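Local coordinates for protein imidazolonepropionase (Unidentified, PDB 2Q09) that catalyses the hydrolytic opening of the imidazolone ring of imidazolone-5-propanoate to give N-formimidoyl-L-glutamate, the third step of histidine degradation, at residues D23-L27 with G381-E385; I76-S80 with T107-T111; A373-N379 with Q394-V400. One frame throughout, in Å; residues are numbered along the deposited sequence.

Contact 1: D23-L27 with G381-E385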
ATOM      1  N   ASP A  23      17.788   3.145 -13.779  1.00 25.82           N
ATOM      2  CA  ASP A  23      17.202   1.828 -13.587  1.00 26.29           C
ATOM      3  C   ASP A  23      17.083   1.416 -12.118  1.00 22.97           C
ATOM      4  O   ASP A  23      16.384   2.068 -11.337  1.00 25.48           O
ATOM      5  CB  ASP A  23      18.006   0.786 -14.370  1.00 28.59           C
ATOM      6  CG  ASP A  23      18.158   1.155 -15.836  1.00 34.83           C
ATOM      7  OD1 ASP A  23      17.164   1.585 -16.452  1.00 36.99           O
ATOM      8  OD2 ASP A  23      19.273   1.012 -16.378  1.00 38.67           O
ATOM      9  N   TYR A  24      17.765   0.335 -11.753  1.00 20.93           N
ATOM     10  CA  TYR A  24      17.727  -0.206 -10.393  1.00 20.00           C
ATOM     11  C   TYR A  24      18.773   0.391  -9.463  1.00 22.34           C
ATOM     12  O   TYR A  24      18.796   0.079  -8.269  1.00 19.65           O
ATOM     13  CB  TYR A  24      17.943  -1.721 -10.434  1.00 21.01           C
ATOM     14  CG  TYR A  24      16.843  -2.485 -11.127  1.00 20.38           C
ATOM     15  CD1 TYR A  24      15.633  -2.743 -10.480  1.00 22.18           C
ATOM     16  CD2 TYR A  24      17.010  -2.959 -12.432  1.00 20.84           C
ATOM     17  CE1 TYR A  24      14.616  -3.456 -11.114  1.00 22.76           C
ATOM     18  CE2 TYR A  24      16.000  -3.668 -13.077  1.00 21.38           C
ATOM     19  CZ  TYR A  24      14.808  -3.914 -12.408  1.00 22.86           C
ATOM     20  OH  TYR A  24      13.805  -4.618 -13.025  1.00 24.80           O
ATOM     21  N   GLY A  25      19.643   1.237 -10.002  1.00 20.60           N
ATOM     22  CA  GLY A  25      20.687   1.811  -9.176  1.00 22.48           C
ATOM     23  C   GLY A  25      21.598   0.711  -8.657  1.00 23.22           C
ATOM     24  O   GLY A  25      22.065   0.774  -7.521  1.00 23.72           O
ATOM     25  N   LEU A  26      21.841  -0.305  -9.487  1.00 23.86           N
ATOM     26  CA  LEU A  26      22.701  -1.429  -9.112  1.00 24.62           C
ATOM     27  C   LEU A  26      24.160  -0.990  -9.068  1.00 26.12           C
ATOM     28  O   LEU A  26      24.611  -0.238  -9.935  1.00 25.40           O
ATOM     29  CB  LEU A  26      22.566  -2.575 -10.119  1.00 26.09           C
ATOM     30  CG  LEU A  26      21.492  -3.646  -9.913  1.00 27.59           C
ATOM     31  CD1 LEU A  26      21.388  -4.498 -11.162  1.00 29.58           C
ATOM     32  CD2 LEU A  26      21.847  -4.511  -8.698  1.00 26.79           C
ATOM     33  N   LEU A  27      24.891  -1.473  -8.067  1.00 26.15           N
ATOM     34  CA  LEU A  27      26.305  -1.133  -7.902  1.00 27.42           C
ATOM     35  C   LEU A  27      27.143  -2.399  -7.759  1.00 28.45           C
ATOM     36  O   LEU A  27      26.603  -3.508  -7.638  1.00 27.12           O
ATOM     37  CB  LEU A  27      26.503  -0.282  -6.649  1.00 25.99           C
ATOM     38  CG  LEU A  27      25.611   0.944  -6.427  1.00 26.67           C
ATOM     39  CD1 LEU A  27      25.892   1.501  -5.041  1.00 27.35           C
ATOM     40  CD2 LEU A  27      25.877   2.005  -7.488  1.00 27.43           C
ATOM     41  N   GLY A 381      19.378 -13.827  -8.924  1.00 30.11           N
ATOM     42  CA  GLY A 381      20.424 -12.984  -9.470  1.00 30.88           C
ATOM     43  C   GLY A 381      20.178 -11.542  -9.862  1.00 30.96           C
ATOM     44  O   GLY A 381      21.042 -10.692  -9.650  1.00 32.39           O
ATOM     45  N   HIS A 382      19.006 -11.251 -10.411  1.00 29.79           N
ATOM     46  CA  HIS A 382      18.725  -9.902 -10.873  1.00 27.96           C
ATOM     47  C   HIS A 382      17.367  -9.409 -10.356  1.00 27.53           C
ATOM     48  O   HIS A 382      16.419 -10.184 -10.241  1.00 24.43           O
ATOM     49  CB  HIS A 382      18.772  -9.918 -12.402  1.00 29.57           C
ATOM     50  CG  HIS A 382      18.779  -8.564 -13.033  1.00 30.83           C
ATOM     51  ND1 HIS A 382      17.632  -7.820 -13.211  1.00 29.38           N
ATOM     52  CD2 HIS A 382      19.791  -7.828 -13.548  1.00 31.75           C
ATOM     53  CE1 HIS A 382      17.938  -6.684 -13.812  1.00 32.47           C
ATOM     54  NE2 HIS A 382      19.242  -6.663 -14.028  1.00 32.29           N
ATOM     55  N   PRO A 383      17.259  -8.107 -10.030  1.00 25.87           N
ATOM     56  CA  PRO A 383      15.999  -7.556  -9.525  1.00 25.39           C
ATOM     57  C   PRO A 383      14.804  -7.667 -10.477  1.00 24.38           C
ATOM     58  O   PRO A 383      13.651  -7.666 -10.034  1.00 24.29           O
ATOM     59  CB  PRO A 383      16.366  -6.108  -9.190  1.00 26.30           C
ATOM     60  CG  PRO A 383      17.454  -5.798 -10.176  1.00 25.36           C
ATOM     61  CD  PRO A 383      18.288  -7.059 -10.120  1.00 26.00           C
ATOM     62  N   ALA A 384      15.074  -7.752 -11.775  1.00 22.97           N
ATOM     63  CA  ALA A 384      13.995  -7.883 -12.752  1.00 22.84           C
ATOM     64  C   ALA A 384      13.160  -9.122 -12.424  1.00 23.10           C
ATOM     65  O   ALA A 384      11.959  -9.180 -12.712  1.00 21.59           O
ATOM     66  CB  ALA A 384      14.574  -8.006 -14.174  1.00 23.53           C
ATOM     67  N   GLU A 385      13.798 -10.116 -11.816  1.00 23.00           N
ATOM     68  CA  GLU A 385      13.101 -11.348 -11.478  1.00 24.13           C
ATOM     69  C   GLU A 385      12.005 -11.181 -10.416  1.00 23.88           C
ATOM     70  O   GLU A 385      11.091 -12.004 -10.326  1.00 23.53           O
ATOM     71  CB  GLU A 385      14.097 -12.421 -11.020  1.00 26.63           C
ATOM     72  CG  GLU A 385      13.399 -13.716 -10.638  1.00 31.13           C
ATOM     73  CD  GLU A 385      14.313 -14.924 -10.645  1.00 34.58           C
ATOM     74  OE1 GLU A 385      13.816 -16.019 -10.327  1.00 33.00           O
ATOM     75  OE2 GLU A 385      15.515 -14.791 -10.967  1.00 34.60           O
TER
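His382 ND1, on the ring whose edge is turned to the face of Tyr24, accepts a hydrogen bond from Ala384 N at 2.9 Å, the donor tilted 19° out of the imidazole plane. This capping bond lies within a type I turn from His382 to Glu385, which Glu385 N closes on His382 O and which leads into helix 385-388; it also fixes the rotation of the imidazole. With CG anti to the backbone N (chi1 -168°), His382 swings its ring over to the tyrosine, bringing CE1 to 3.7 Å from Tyr24 CE2. The pair is an offset edge-to-face stack with planes at 90°. Pro383 supplies the closer partner: its CG stands 3.5 Å from the centroid of the Tyr24 ring, almost on the ring normal, a CH-pi contact. A proline suits this place, since its stiff ring presents a C-H to the aromatic face and its fixed phi fits the second position of the turn. At the far end of the ring, Tyr24 OH lies 3.3 Å from Ala384 CA. Leu26 reaches toward the same proline, its CD1 4.2 Å from Pro383 CD. Were Tyr24 replaced by an alanine, Pro383 CG and the His382 edge would probably lose their aromatic partner, and a gap would be likely to open beside helix 343-349. No hydrogen bond crosses between 23-27 and 381-385: aromatic and apolar contact joins the loops, while the capping bond sets the imidazole for its part in the stack.

Contact 2: I76-S80 with T107-T111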
ATOM      1  N   ILE A  76      -7.501  -6.108   6.492  1.00 18.66           N
ATOM      2  CA  ILE A  76      -8.237  -6.391   7.724  1.00 17.91           C
ATOM      3  C   ILE A  76      -9.728  -6.510   7.404  1.00 18.69           C
ATOM      4  O   ILE A  76     -10.352  -5.542   6.951  1.00 19.19           O
ATOM      5  CB  ILE A  76      -8.046  -5.272   8.767  1.00 20.29           C
ATOM      6  CG1 ILE A  76      -6.648  -5.384   9.392  1.00 19.88           C
ATOM      7  CG2 ILE A  76      -9.141  -5.358   9.849  1.00 19.64           C
ATOM      8  CD1 ILE A  76      -6.355  -4.288  10.438  1.00 20.97           C
ATOM      9  N   PHE A  77     -10.295  -7.687   7.636  1.00 18.53           N
ATOM     10  CA  PHE A  77     -11.710  -7.885   7.358  1.00 20.13           C
ATOM     11  C   PHE A  77     -12.141  -9.271   7.795  1.00 19.65           C
ATOM     12  O   PHE A  77     -11.302 -10.165   7.970  1.00 19.84           O
ATOM     13  CB  PHE A  77     -11.977  -7.719   5.855  1.00 20.81           C
ATOM     14  CG  PHE A  77     -11.270  -8.739   4.999  1.00 21.46           C
ATOM     15  CD1 PHE A  77     -11.810 -10.003   4.822  1.00 20.30           C
ATOM     16  CD2 PHE A  77     -10.047  -8.447   4.402  1.00 21.30           C
ATOM     17  CE1 PHE A  77     -11.152 -10.971   4.076  1.00 21.95           C
ATOM     18  CE2 PHE A  77      -9.368  -9.407   3.649  1.00 20.52           C
ATOM     19  CZ  PHE A  77      -9.925 -10.675   3.482  1.00 21.44           C
ATOM     20  N   ALA A  78     -13.449  -9.431   7.979  1.00 19.68           N
ATOM     21  CA  ALA A  78     -14.019 -10.721   8.357  1.00 21.84           C
ATOM     22  C   ALA A  78     -14.966 -11.169   7.251  1.00 21.35           C
ATOM     23  O   ALA A  78     -15.243 -10.410   6.321  1.00 21.08           O
ATOM     24  CB  ALA A  78     -14.783 -10.606   9.684  1.00 19.24           C
ATOM     25  N   GLY A  79     -15.460 -12.397   7.355  1.00 22.18           N
ATOM     26  CA  GLY A  79     -16.383 -12.910   6.361  1.00 21.73           C
ATOM     27  C   GLY A  79     -15.718 -13.345   5.069  1.00 23.07           C
ATOM     28  O   GLY A  79     -14.490 -13.248   4.912  1.00 24.00           O
ATOM     29  N   SER A  80     -16.533 -13.825   4.134  1.00 23.26           N
ATOM     30  CA  SER A  80     -16.034 -14.271   2.839  1.00 24.33           C
ATOM     31  C   SER A  80     -17.062 -13.975   1.748  1.00 24.05           C
ATOM     32  O   SER A  80     -18.256 -14.251   1.910  1.00 23.77           O
ATOM     33  CB  SER A  80     -15.743 -15.776   2.872  1.00 26.61           C
ATOM     34  OG  SER A  80     -15.231 -16.224   1.626  1.00 29.56           O
ATOM     35  N   THR A 107     -19.461  -7.650   3.856  1.00 22.50           N
ATOM     36  CA  THR A 107     -18.159  -7.581   4.507  1.00 21.32           C
ATOM     37  C   THR A 107     -18.267  -6.645   5.714  1.00 22.57           C
ATOM     38  O   THR A 107     -17.645  -6.868   6.754  1.00 22.78           O
ATOM     39  CB  THR A 107     -17.073  -7.049   3.554  1.00 21.40           C
ATOM     40  OG1 THR A 107     -16.881  -7.974   2.475  1.00 20.82           O
ATOM     41  CG2 THR A 107     -15.757  -6.890   4.296  1.00 21.02           C
ATOM     42  N   VAL A 108     -19.047  -5.581   5.565  1.00 21.82           N
ATOM     43  CA  VAL A 108     -19.238  -4.634   6.657  1.00 23.02           C
ATOM     44  C   VAL A 108     -19.936  -5.304   7.847  1.00 22.24           C
ATOM     45  O   VAL A 108     -19.518  -5.163   9.001  1.00 22.02           O
ATOM     46  CB  VAL A 108     -20.072  -3.423   6.198  1.00 22.24           C
ATOM     47  CG1 VAL A 108     -20.398  -2.529   7.396  1.00 22.46           C
ATOM     48  CG2 VAL A 108     -19.294  -2.629   5.160  1.00 20.60           C
ATOM     49  N   ARG A 109     -20.996  -6.055   7.573  1.00 23.64           N
ATOM     50  CA  ARG A 109     -21.707  -6.729   8.653  1.00 25.19           C
ATOM     51  C   ARG A 109     -20.812  -7.767   9.333  1.00 24.38           C
ATOM     52  O   ARG A 109     -20.773  -7.861  10.562  1.00 23.52           O
ATOM     53  CB  ARG A 109     -22.977  -7.399   8.120  1.00 28.50           C
ATOM     54  CG  ARG A 109     -23.993  -6.415   7.535  1.00 34.23           C
ATOM     55  CD  ARG A 109     -25.303  -7.113   7.227  1.00 39.51           C
ATOM     56  NE  ARG A 109     -26.255  -6.284   6.490  1.00 42.63           N
ATOM     57  CZ  ARG A 109     -26.694  -5.096   6.884  1.00 44.78           C
ATOM     58  NH1 ARG A 109     -26.268  -4.567   8.022  1.00 46.06           N
ATOM     59  NH2 ARG A 109     -27.573  -4.433   6.145  1.00 45.23           N
ATOM     60  N   ALA A 110     -20.094  -8.545   8.537  1.00 22.74           N
ATOM     61  CA  ALA A 110     -19.210  -9.558   9.097  1.00 23.07           C
ATOM     62  C   ALA A 110     -18.101  -8.914   9.929  1.00 21.96           C
ATOM     63  O   ALA A 110     -17.730  -9.422  10.991  1.00 21.27           O
ATOM     64  CB  ALA A 110     -18.597 -10.401   7.976  1.00 22.08           C
ATOM     65  N   THR A 111     -17.560  -7.797   9.444  1.00 21.54           N
ATOM     66  CA  THR A 111     -16.473  -7.127  10.152  1.00 21.49           C
ATOM     67  C   THR A 111     -16.962  -6.425  11.425  1.00 22.30           C
ATOM     68  O   THR A 111     -16.270  -6.432  12.439  1.00 22.17           O
ATOM     69  CB  THR A 111     -15.739  -6.128   9.228  1.00 22.39           C
ATOM     70  OG1 THR A 111     -15.220  -6.836   8.092  1.00 21.51           O
ATOM     71  CG2 THR A 111     -14.571  -5.463   9.953  1.00 21.48           C
TER
HETATM   72  O   HOH W   1     -16.092 -10.359   3.476  1.00 22.59           O
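In the TIM-barrel fold of the amidohydrolases, the loop that leaves strand 63-73, the strand carrying the iron ligand His72, leads to Arg81, a residue of the inhibitor pocket, and here its residues 76-80 lie against helix 104-113. The direct polar link is Ala78 N to Thr111 OG1, 3.1 Å long and nearly straight at 166°. That hydroxyl is used twice: it accepts from the loop and donates to Thr107 O one turn back, at 2.8 Å. Thr107 O also receives the helical bond from Thr111 N, and the two donors reach it from opposite faces of its carbonyl plane. Threonine suits this position because its OG1, anti to the carbonyl carbon (chi1 -59°), folds back to its own helix while the same oxygen accepts from the loop amide, so the amide is satisfied without breaking the helix.

Small residues let the backbones come close. Ala78 points its methyl at the helix, CB lying 3.4 Å from Ala110 O, and the Ala110 methyl in turn rests 3.7 Å from Gly79 CA. Gly79 has no CB where Ala110 CB comes this near, and its positive phi is one that glycine adopts readily.

Thr107 turns its methyl to the loop, with CG2 4.2 Å from Phe77 CB, while its hydroxyl bonds to Arg81. The contact therefore adjoins the pocket: the Thr107 side chain is about 5 Å from the bound inhibitor, nearest atoms. A water completes the join, donating to Ala78 O at 3.0 Å and lying 2.7 Å from Thr107 OG1.

Contact 3: A373-N379 with Q394-V400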
ATOM      1  N   ALA A 373      17.196   1.051   7.973  1.00 24.62           N
ATOM      2  CA  ALA A 373      17.776  -0.198   7.503  1.00 24.35           C
ATOM      3  C   ALA A 373      16.738  -1.287   7.236  1.00 23.94           C
ATOM      4  O   ALA A 373      16.686  -2.295   7.950  1.00 23.68           O
ATOM      5  CB  ALA A 373      18.818  -0.701   8.505  1.00 26.53           C
ATOM      6  N   ASP A 374      15.922  -1.064   6.212  1.00 24.63           N
ATOM      7  CA  ASP A 374      14.895  -2.018   5.802  1.00 24.41           C
ATOM      8  C   ASP A 374      15.357  -2.531   4.446  1.00 23.64           C
ATOM      9  O   ASP A 374      15.158  -1.868   3.425  1.00 25.96           O
ATOM     10  CB  ASP A 374      13.535  -1.321   5.667  1.00 24.16           C
ATOM     11  CG  ASP A 374      12.900  -1.012   7.007  1.00 26.35           C
ATOM     12  OD1 ASP A 374      13.595  -1.125   8.041  1.00 26.05           O
ATOM     13  OD2 ASP A 374      11.700  -0.651   7.023  1.00 25.86           O
ATOM     14  N   PHE A 375      15.992  -3.696   4.433  1.00 23.35           N
ATOM     15  CA  PHE A 375      16.478  -4.240   3.177  1.00 22.80           C
ATOM     16  C   PHE A 375      16.344  -5.749   3.108  1.00 23.38           C
ATOM     17  O   PHE A 375      16.085  -6.415   4.124  1.00 22.68           O
ATOM     18  CB  PHE A 375      17.932  -3.805   2.938  1.00 23.09           C
ATOM     19  CG  PHE A 375      18.883  -4.205   4.026  1.00 24.24           C
ATOM     20  CD1 PHE A 375      19.484  -5.459   4.029  1.00 23.97           C
ATOM     21  CD2 PHE A 375      19.193  -3.313   5.047  1.00 23.42           C
ATOM     22  CE1 PHE A 375      20.394  -5.816   5.025  1.00 24.15           C
ATOM     23  CE2 PHE A 375      20.098  -3.655   6.049  1.00 24.02           C
ATOM     24  CZ  PHE A 375      20.698  -4.910   6.042  1.00 25.08           C
ATOM     25  N   LEU A 376      16.532  -6.289   1.908  1.00 22.00           N
ATOM     26  CA  LEU A 376      16.378  -7.715   1.684  1.00 21.67           C
ATOM     27  C   LEU A 376      17.540  -8.328   0.916  1.00 21.86           C
ATOM     28  O   LEU A 376      18.048  -7.728  -0.032  1.00 21.85           O
ATOM     29  CB  LEU A 376      15.104  -7.962   0.874  1.00 22.10           C
ATOM     30  CG  LEU A 376      13.845  -7.191   1.278  1.00 21.15           C
ATOM     31  CD1 LEU A 376      12.785  -7.342   0.201  1.00 20.51           C
ATOM     32  CD2 LEU A 376      13.341  -7.715   2.632  1.00 20.16           C
ATOM     33  N   VAL A 377      17.937  -9.532   1.310  1.00 22.91           N
ATOM     34  CA  VAL A 377      18.999 -10.251   0.618  1.00 24.82           C
ATOM     35  C   VAL A 377      18.297 -11.411  -0.076  1.00 23.18           C
ATOM     36  O   VAL A 377      17.690 -12.262   0.581  1.00 24.40           O
ATOM     37  CB  VAL A 377      20.047 -10.814   1.585  1.00 25.02           C
ATOM     38  CG1 VAL A 377      21.066 -11.649   0.808  1.00 25.50           C
ATOM     39  CG2 VAL A 377      20.751  -9.676   2.310  1.00 24.75           C
ATOM     40  N   TRP A 378      18.371 -11.439  -1.404  1.00 24.11           N
ATOM     41  CA  TRP A 378      17.703 -12.478  -2.180  1.00 23.43           C
ATOM     42  C   TRP A 378      18.625 -13.569  -2.684  1.00 25.22           C
ATOM     43  O   TRP A 378      19.845 -13.407  -2.699  1.00 26.18           O
ATOM     44  CB  TRP A 378      17.019 -11.868  -3.393  1.00 22.19           C
ATOM     45  CG  TRP A 378      16.060 -10.771  -3.083  1.00 21.23           C
ATOM     46  CD1 TRP A 378      16.342  -9.439  -2.949  1.00 21.14           C
ATOM     47  CD2 TRP A 378      14.646 -10.902  -2.926  1.00 20.90           C
ATOM     48  NE1 TRP A 378      15.185  -8.730  -2.724  1.00 19.87           N
ATOM     49  CE2 TRP A 378      14.128  -9.605  -2.704  1.00 21.28           C
ATOM     50  CE3 TRP A 378      13.764 -11.994  -2.946  1.00 21.18           C
ATOM     51  CZ2 TRP A 378      12.758  -9.367  -2.522  1.00 18.78           C
ATOM     52  CZ3 TRP A 378      12.398 -11.759  -2.764  1.00 20.61           C
ATOM     53  CH2 TRP A 378      11.913 -10.452  -2.553  1.00 20.75           C
ATOM     54  N   ASN A 379      18.042 -14.683  -3.112  1.00 25.90           N
ATOM     55  CA  ASN A 379      18.843 -15.761  -3.656  1.00 26.42           C
ATOM     56  C   ASN A 379      18.745 -15.735  -5.183  1.00 27.49           C
ATOM     57  O   ASN A 379      19.326 -16.583  -5.856  1.00 28.26           O
ATOM     58  CB  ASN A 379      18.410 -17.123  -3.094  1.00 28.53           C
ATOM     59  CG  ASN A 379      16.990 -17.493  -3.466  1.00 28.24           C
ATOM     60  OD1 ASN A 379      16.282 -16.737  -4.134  1.00 30.97           O
ATOM     61  ND2 ASN A 379      16.564 -18.671  -3.031  1.00 30.23           N
ATOM     62  N   GLN A 394      12.093 -16.557  -1.743  1.00 23.39           N
ATOM     63  CA  GLN A 394      13.454 -16.334  -2.220  1.00 22.56           C
ATOM     64  C   GLN A 394      14.308 -15.468  -1.299  1.00 23.40           C
ATOM     65  O   GLN A 394      15.422 -15.075  -1.662  1.00 21.45           O
ATOM     66  CB  GLN A 394      13.405 -15.700  -3.610  1.00 21.84           C
ATOM     67  CG  GLN A 394      12.701 -16.553  -4.647  1.00 21.73           C
ATOM     68  CD  GLN A 394      12.385 -15.777  -5.909  1.00 24.68           C
ATOM     69  OE1 GLN A 394      11.466 -14.950  -5.931  1.00 26.01           O
ATOM     70  NE2 GLN A 394      13.156 -16.027  -6.967  1.00 26.22           N
ATOM     71  N   LEU A 395      13.796 -15.171  -0.110  1.00 23.15           N
ATOM     72  CA  LEU A 395      14.544 -14.349   0.831  1.00 24.49           C
ATOM     73  C   LEU A 395      15.598 -15.144   1.585  1.00 25.15           C
ATOM     74  O   LEU A 395      15.329 -16.235   2.080  1.00 24.08           O
ATOM     75  CB  LEU A 395      13.604 -13.693   1.840  1.00 22.65           C
ATOM     76  CG  LEU A 395      12.662 -12.617   1.301  1.00 23.59           C
ATOM     77  CD1 LEU A 395      11.727 -12.170   2.418  1.00 20.80           C
ATOM     78  CD2 LEU A 395      13.470 -11.455   0.760  1.00 21.69           C
ATOM     79  N   VAL A 396      16.801 -14.595   1.653  1.00 27.09           N
ATOM     80  CA  VAL A 396      17.892 -15.228   2.379  1.00 27.56           C
ATOM     81  C   VAL A 396      18.000 -14.468   3.698  1.00 28.78           C
ATOM     82  O   VAL A 396      18.386 -15.021   4.732  1.00 29.05           O
ATOM     83  CB  VAL A 396      19.225 -15.109   1.607  1.00 28.79           C
ATOM     84  CG1 VAL A 396      20.394 -15.365   2.536  1.00 29.25           C
ATOM     85  CG2 VAL A 396      19.248 -16.105   0.451  1.00 28.71           C
ATOM     86  N   SER A 397      17.627 -13.194   3.647  1.00 27.66           N
ATOM     87  CA  SER A 397      17.674 -12.337   4.822  1.00 27.02           C
ATOM     88  C   SER A 397      16.664 -11.207   4.657  1.00 26.62           C
ATOM     89  O   SER A 397      16.550 -10.618   3.578  1.00 26.67           O
ATOM     90  CB  SER A 397      19.090 -11.770   4.999  1.00 29.23           C
ATOM     91  OG  SER A 397      19.181 -10.927   6.135  1.00 34.06           O
ATOM     92  N   ARG A 398      15.921 -10.917   5.719  1.00 25.35           N
ATOM     93  CA  ARG A 398      14.921  -9.853   5.693  1.00 24.33           C
ATOM     94  C   ARG A 398      15.188  -8.969   6.898  1.00 24.76           C
ATOM     95  O   ARG A 398      14.891  -9.340   8.032  1.00 24.74           O
ATOM     96  CB  ARG A 398      13.499 -10.437   5.760  1.00 23.66           C
ATOM     97  CG  ARG A 398      12.388  -9.385   5.803  1.00 21.37           C
ATOM     98  CD  ARG A 398      11.005 -10.052   5.756  1.00 22.52           C
ATOM     99  NE  ARG A 398       9.933  -9.073   5.902  1.00 22.45           N
ATOM    100  CZ  ARG A 398       9.559  -8.543   7.060  1.00 23.72           C
ATOM    101  NH1 ARG A 398      10.159  -8.902   8.192  1.00 22.94           N
ATOM    102  NH2 ARG A 398       8.593  -7.639   7.086  1.00 22.92           N
ATOM    103  N   VAL A 399      15.752  -7.794   6.640  1.00 25.09           N
ATOM    104  CA  VAL A 399      16.113  -6.863   7.694  1.00 24.15           C
ATOM    105  C   VAL A 399      15.172  -5.676   7.814  1.00 24.74           C
ATOM    106  O   VAL A 399      14.893  -4.985   6.831  1.00 22.91           O
ATOM    107  CB  VAL A 399      17.548  -6.342   7.475  1.00 23.89           C
ATOM    108  CG1 VAL A 399      17.899  -5.301   8.530  1.00 25.28           C
ATOM    109  CG2 VAL A 399      18.523  -7.499   7.534  1.00 25.02           C
ATOM    110  N   VAL A 400      14.686  -5.448   9.034  1.00 23.80           N
ATOM    111  CA  VAL A 400      13.788  -4.339   9.315  1.00 25.37           C
ATOM    112  C   VAL A 400      14.363  -3.579  10.510  1.00 27.79           C
ATOM    113  O   VAL A 400      14.618  -4.163  11.565  1.00 28.46           O
ATOM    114  CB  VAL A 400      12.361  -4.847   9.634  1.00 25.95           C
ATOM    115  CG1 VAL A 400      11.464  -3.691  10.018  1.00 26.47           C
ATOM    116  CG2 VAL A 400      11.797  -5.581   8.414  1.00 26.53           C
TER
HETATM  117  O   HOH W   2      15.498 -17.993  -6.839  1.00 31.63           O
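The Phe375 ring carries Val399 on one face, with CB 3.8 Å from the ring centroid and 12° off its normal; Val399 CG1 lies nearest CE2 and CG2 nearest CE1, on either side of CZ. Phenylalanine takes up this position by setting CG between its backbone N and carbonyl carbon (chi1 58°), which lays the ring over its cross-strand neighbour. Trp378 is covered in a like way by Leu395, whose CD2 stands 3.6 Å from the centroid of the six-membered ring, while Gln394 CB lies at the indole edge, in plane. The indole NE1 bonds to Thr65 on strand 63-73.

Phe375, Trp378, Leu395 and Val399 lie on the antiparallel strands 375-378 and 395-400, the second broken by a classic beta bulge where Val396 and Ser397 both face Val377. Val377 O takes both amides: Val396 N at 2.7 Å nearly along the C=O axis, and Ser397 N at 3.2 Å in the carbonyl plane on a lone pair. Beyond the bulge the register shifts by one, and Asn379 N donates to Gln394 O at 3.0 Å.

Leu376 and Arg398 run alongside each other on the other side of the sheet from Phe375, Leu376 CD2 to Arg398 CG at 3.7 Å. The arginine's long aliphatic stem suits such a neighbour, and its guanidinium goes on to the carbonyl oxygens of Pro166 and Val135. Past the bulge a water joins Asn379 OD1 to Gln394 NE2, while Gln394 OE1 accepts from Arg329.

How the contacts relate
Contact 3 is the most buried of the three, a strand pair held by a ladder of backbone bonds, whereas contacts 1 and 2 are partly buried: contact 1 joins two loops, and contact 2 a loop to a helix. Contacts 1 and 3 lie on the same side of the chain's centre, their centres about 14 Å apart; they meet where Glu385 and Gln394 share a weak hydrogen bond, and strand 63-73 touches both. Contact 2 is on the opposite side from contact 1, centres about 39 Å apart, and it alone borders the ligand pocket. Contact 1 rests on the Tyr24 ring against a proline and a histidine, contact 2 on a shared threonine hydroxyl and small residues, and contact 3 on backbone pairing with covered rings.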